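Local coordinates for protein mandalate racemase/muconate lactonizing enzyme (PDB 4E4U) that belongs to the mandelate racemase/muconate lactonizing enzyme family and probably abstracts a proton alpha to a substrate carboxylate; its substrate is not established, at residues L230-P235 with I253-G258. Residues are numbered along the deposited sequence; the frame is centred on the assembly and turned at random.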
ATOM      1  N   LEU A 230       4.514  29.753   7.243  1.00 10.19           N
ATOM      2  CA  LEU A 230       5.649  28.851   7.093  1.00 10.07           C
ATOM      3  C   LEU A 230       5.359  27.484   7.724  1.00 10.07           C
ATOM      4  O   LEU A 230       5.809  26.459   7.223  1.00 10.87           O
ATOM      5  CB  LEU A 230       6.912  29.490   7.679  1.00 11.09           C
ATOM      6  CG  LEU A 230       8.161  28.622   7.893  1.00 11.60           C
ATOM      7  CD1 LEU A 230       8.587  27.871   6.644  1.00 12.67           C
ATOM      8  CD2 LEU A 230       9.315  29.471   8.397  1.00 13.89           C
ATOM      9  N   TRP A 231       4.612  27.459   8.820  1.00  9.30           N
ATOM     10  CA  TRP A 231       4.166  26.176   9.345  1.00  9.39           C
ATOM     11  C   TRP A 231       2.906  26.245  10.176  1.00  9.16           C
ATOM     12  O   TRP A 231       2.493  27.316  10.632  1.00 10.32           O
ATOM     13  CB  TRP A 231       5.275  25.456  10.121  1.00  9.61           C
ATOM     14  CG  TRP A 231       5.668  25.997  11.476  1.00 10.11           C
ATOM     15  CD1 TRP A 231       4.868  26.164  12.577  1.00 10.12           C
ATOM     16  CD2 TRP A 231       6.993  26.322  11.901  1.00 10.24           C
ATOM     17  NE1 TRP A 231       5.615  26.620  13.647  1.00 11.21           N
ATOM     18  CE2 TRP A 231       6.934  26.713  13.255  1.00 10.81           C
ATOM     19  CE3 TRP A 231       8.241  26.326  11.259  1.00 11.26           C
ATOM     20  CZ2 TRP A 231       8.057  27.113  13.975  1.00 11.81           C
ATOM     21  CZ3 TRP A 231       9.357  26.720  11.973  1.00 11.79           C
ATOM     22  CH2 TRP A 231       9.258  27.108  13.317  1.00 12.31           C
ATOM     23  N   PHE A 232       2.318  25.067  10.346  1.00  9.41           N
ATOM     24  CA  PHE A 232       1.162  24.813  11.196  1.00  9.80           C
ATOM     25  C   PHE A 232       1.700  23.816  12.225  1.00  9.95           C
ATOM     26  O   PHE A 232       2.015  22.666  11.882  1.00 10.95           O
ATOM     27  CB  PHE A 232       0.067  24.216  10.317  1.00 10.48           C
ATOM     28  CG  PHE A 232      -1.251  23.926  11.009  1.00 10.38           C
ATOM     29  CD1 PHE A 232      -1.534  24.344  12.305  1.00 11.86           C
ATOM     30  CD2 PHE A 232      -2.221  23.200  10.325  1.00 11.68           C
ATOM     31  CE1 PHE A 232      -2.777  24.052  12.884  1.00 12.19           C
ATOM     32  CE2 PHE A 232      -3.442  22.914  10.903  1.00 12.10           C
ATOM     33  CZ  PHE A 232      -3.720  23.339  12.179  1.00 12.04           C
ATOM     34  N   GLU A 233       1.868  24.282  13.462  1.00 10.02           N
ATOM     35  CA  GLU A 233       2.562  23.536  14.513  1.00 10.99           C
ATOM     36  C   GLU A 233       1.614  22.614  15.272  1.00 11.08           C
ATOM     37  O   GLU A 233       0.489  23.007  15.571  1.00 11.78           O
ATOM     38  CB  GLU A 233       3.162  24.541  15.500  1.00 13.12           C
ATOM     39  CG  GLU A 233       3.991  23.952  16.625  1.00 13.16           C
ATOM     40  CD  GLU A 233       4.981  24.954  17.203  1.00 13.73           C
ATOM     41  OE1 GLU A 233       5.422  25.862  16.466  1.00 13.05           O
ATOM     42  OE2 GLU A 233       5.343  24.821  18.389  1.00 16.91           O
ATOM     43  N   GLU A 234       2.070  21.403  15.599  1.00 10.74           N
ATOM     44  CA  GLU A 234       1.304  20.480  16.449  1.00 11.25           C
ATOM     45  C   GLU A 234      -0.206  20.558  16.216  1.00 10.58           C
ATOM     46  O   GLU A 234      -0.962  20.932  17.118  1.00 11.23           O
ATOM     47  CB  GLU A 234       1.589  20.754  17.930  1.00 12.39           C
ATOM     48  CG  GLU A 234       2.989  20.409  18.400  1.00 13.30           C
ATOM     49  CD  GLU A 234       2.991  20.031  19.864  1.00 14.55           C
ATOM     50  OE1 GLU A 234       2.552  20.858  20.690  1.00 15.94           O
ATOM     51  OE2 GLU A 234       3.379  18.896  20.196  1.00 15.46           O
ATOM     52  N   PRO A 235      -0.658  20.214  15.004  1.00 10.53           N
ATOM     53  CA  PRO A 235      -2.091  20.400  14.746  1.00 11.62           C
ATOM     54  C   PRO A 235      -2.974  19.473  15.573  1.00 11.81           C
ATOM     55  O   PRO A 235      -4.126  19.813  15.816  1.00 13.90           O
ATOM     56  CB  PRO A 235      -2.226  20.095  13.247  1.00 11.93           C
ATOM     57  CG  PRO A 235      -0.969  19.340  12.888  1.00 13.47           C
ATOM     58  CD  PRO A 235       0.093  19.871  13.785  1.00 12.22           C
ATOM     59  N   ILE A 253       0.160  23.863   3.733  1.00  9.77           N
ATOM     60  CA  ILE A 253       0.981  24.492   4.767  1.00  9.21           C
ATOM     61  C   ILE A 253       1.881  23.424   5.381  1.00  9.29           C
ATOM     62  O   ILE A 253       1.394  22.365   5.775  1.00 10.22           O
ATOM     63  CB  ILE A 253       0.114  25.095   5.888  1.00 10.20           C
ATOM     64  CG1 ILE A 253      -0.917  26.072   5.317  1.00 10.69           C
ATOM     65  CG2 ILE A 253       0.996  25.754   6.951  1.00 11.24           C
ATOM     66  CD1 ILE A 253      -1.981  26.497   6.320  1.00 11.57           C
ATOM     67  N   PRO A 254       3.198  23.690   5.470  1.00  9.20           N
ATOM     68  CA  PRO A 254       4.074  22.696   6.106  1.00  9.49           C
ATOM     69  C   PRO A 254       3.636  22.379   7.532  1.00  9.40           C
ATOM     70  O   PRO A 254       3.302  23.298   8.280  1.00  9.80           O
ATOM     71  CB  PRO A 254       5.435  23.399   6.122  1.00  9.69           C
ATOM     72  CG  PRO A 254       5.381  24.319   4.953  1.00  9.76           C
ATOM     73  CD  PRO A 254       3.960  24.847   4.966  1.00  9.48           C
ATOM     74  N   ILE A 255       3.629  21.100   7.899  1.00  9.39           N
ATOM     75  CA  ILE A 255       3.366  20.713   9.280  1.00  9.45           C
ATOM     76  C   ILE A 255       4.674  20.619  10.049  1.00  9.31           C
ATOM     77  O   ILE A 255       5.631  19.975   9.602  1.00  9.39           O
ATOM     78  CB  ILE A 255       2.609  19.371   9.381  1.00  9.30           C
ATOM     79  CG1 ILE A 255       1.296  19.435   8.583  1.00 10.28           C
ATOM     80  CG2 ILE A 255       2.359  19.004  10.843  1.00 10.57           C
ATOM     81  CD1 ILE A 255       0.408  20.635   8.893  1.00 11.08           C
ATOM     82  N   ALA A 256       4.719  21.302  11.191  1.00  9.60           N
ATOM     83  CA  ALA A 256       5.860  21.243  12.099  1.00  9.16           C
ATOM     84  C   ALA A 256       5.415  20.588  13.389  1.00  9.36           C
ATOM     85  O   ALA A 256       4.344  20.892  13.910  1.00 10.59           O
ATOM     86  CB  ALA A 256       6.396  22.647  12.386  1.00 10.87           C
ATOM     87  N   THR A 257       6.239  19.699  13.921  1.00  8.76           N
ATOM     88  CA  THR A 257       5.935  19.121  15.216  1.00  9.30           C
ATOM     89  C   THR A 257       7.180  18.528  15.844  1.00  9.62           C
ATOM     90  O   THR A 257       8.211  18.392  15.186  1.00  9.92           O
ATOM     91  CB  THR A 257       4.822  18.056  15.110  1.00 11.06           C
ATOM     92  OG1 THR A 257       4.216  17.892  16.391  1.00 12.28           O
ATOM     93  CG2 THR A 257       5.373  16.723  14.588  1.00 11.11           C
ATOM     94  N   GLY A 258       7.085  18.151  17.111  1.00  9.42           N
ATOM     95  CA  GLY A 258       8.148  17.373  17.714  1.00 10.73           C
ATOM     96  C   GLY A 258       8.546  17.725  19.123  1.00  9.94           C
ATOM     97  O   GLY A 258       9.314  16.980  19.737  1.00 10.72           O
TER
HETATM   98  O   HOH W   1       5.315  17.188  19.400  1.00 12.08           O
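Trp231 and Ala256 meet on the inward side of two neighbouring parallel strands, 231-233 and 255-257, which helix 241-249 links into one beta-alpha-beta unit of the TIM-like barrel of the enolase superfamily. From CB to the ring, Trp231 stays on Ala256. Its CB sits near both Pro254 O and the Ala256 methyl; CG then turns into the position between backbone N and carbonyl carbon (chi1 72°), which brings the pyrrole part of the indole over Ala256. CB of Ala256 lies 3.5 Å from CG of Trp231 and 3.8 Å from both CD1 and CD2, a CH-pi contact over the face with the methyl offset toward the rim. At the far side of that ring, NE1 donates a bent bond (132° at the hydrogen) to the anti lone pair of Glu233 OE1, which lies tilted 30° out of the indole plane. Lys164 and Gln280 also reach this carboxylate oxygen, while Tyr128 meets the indole edge-to-face.

Three backbone bonds fasten the strands: Phe232 N to Pro254 O, Ala256 N to Phe232 O, and Glu234 N to Ala256 O. On the outward side, Phe232 CB packs against CG2 of Ile253 and CD1 of Ile255 (3.8 and 3.9 Å), and Pro235 CD rests 3.8 Å from Ile255 CG2. This apolar layer faces helices 214-224 and 241-249.

At the C-terminal strand ends, where this superfamily carries its active site, the Glu234 side chain crosses that of Thr257, CG 3.4 Å from OG1. Glu234 OE2 pairs with Arg260 and accepts a hydrogen bond from a water 2.7 Å away, which in turn takes a weak one from Gly258 N.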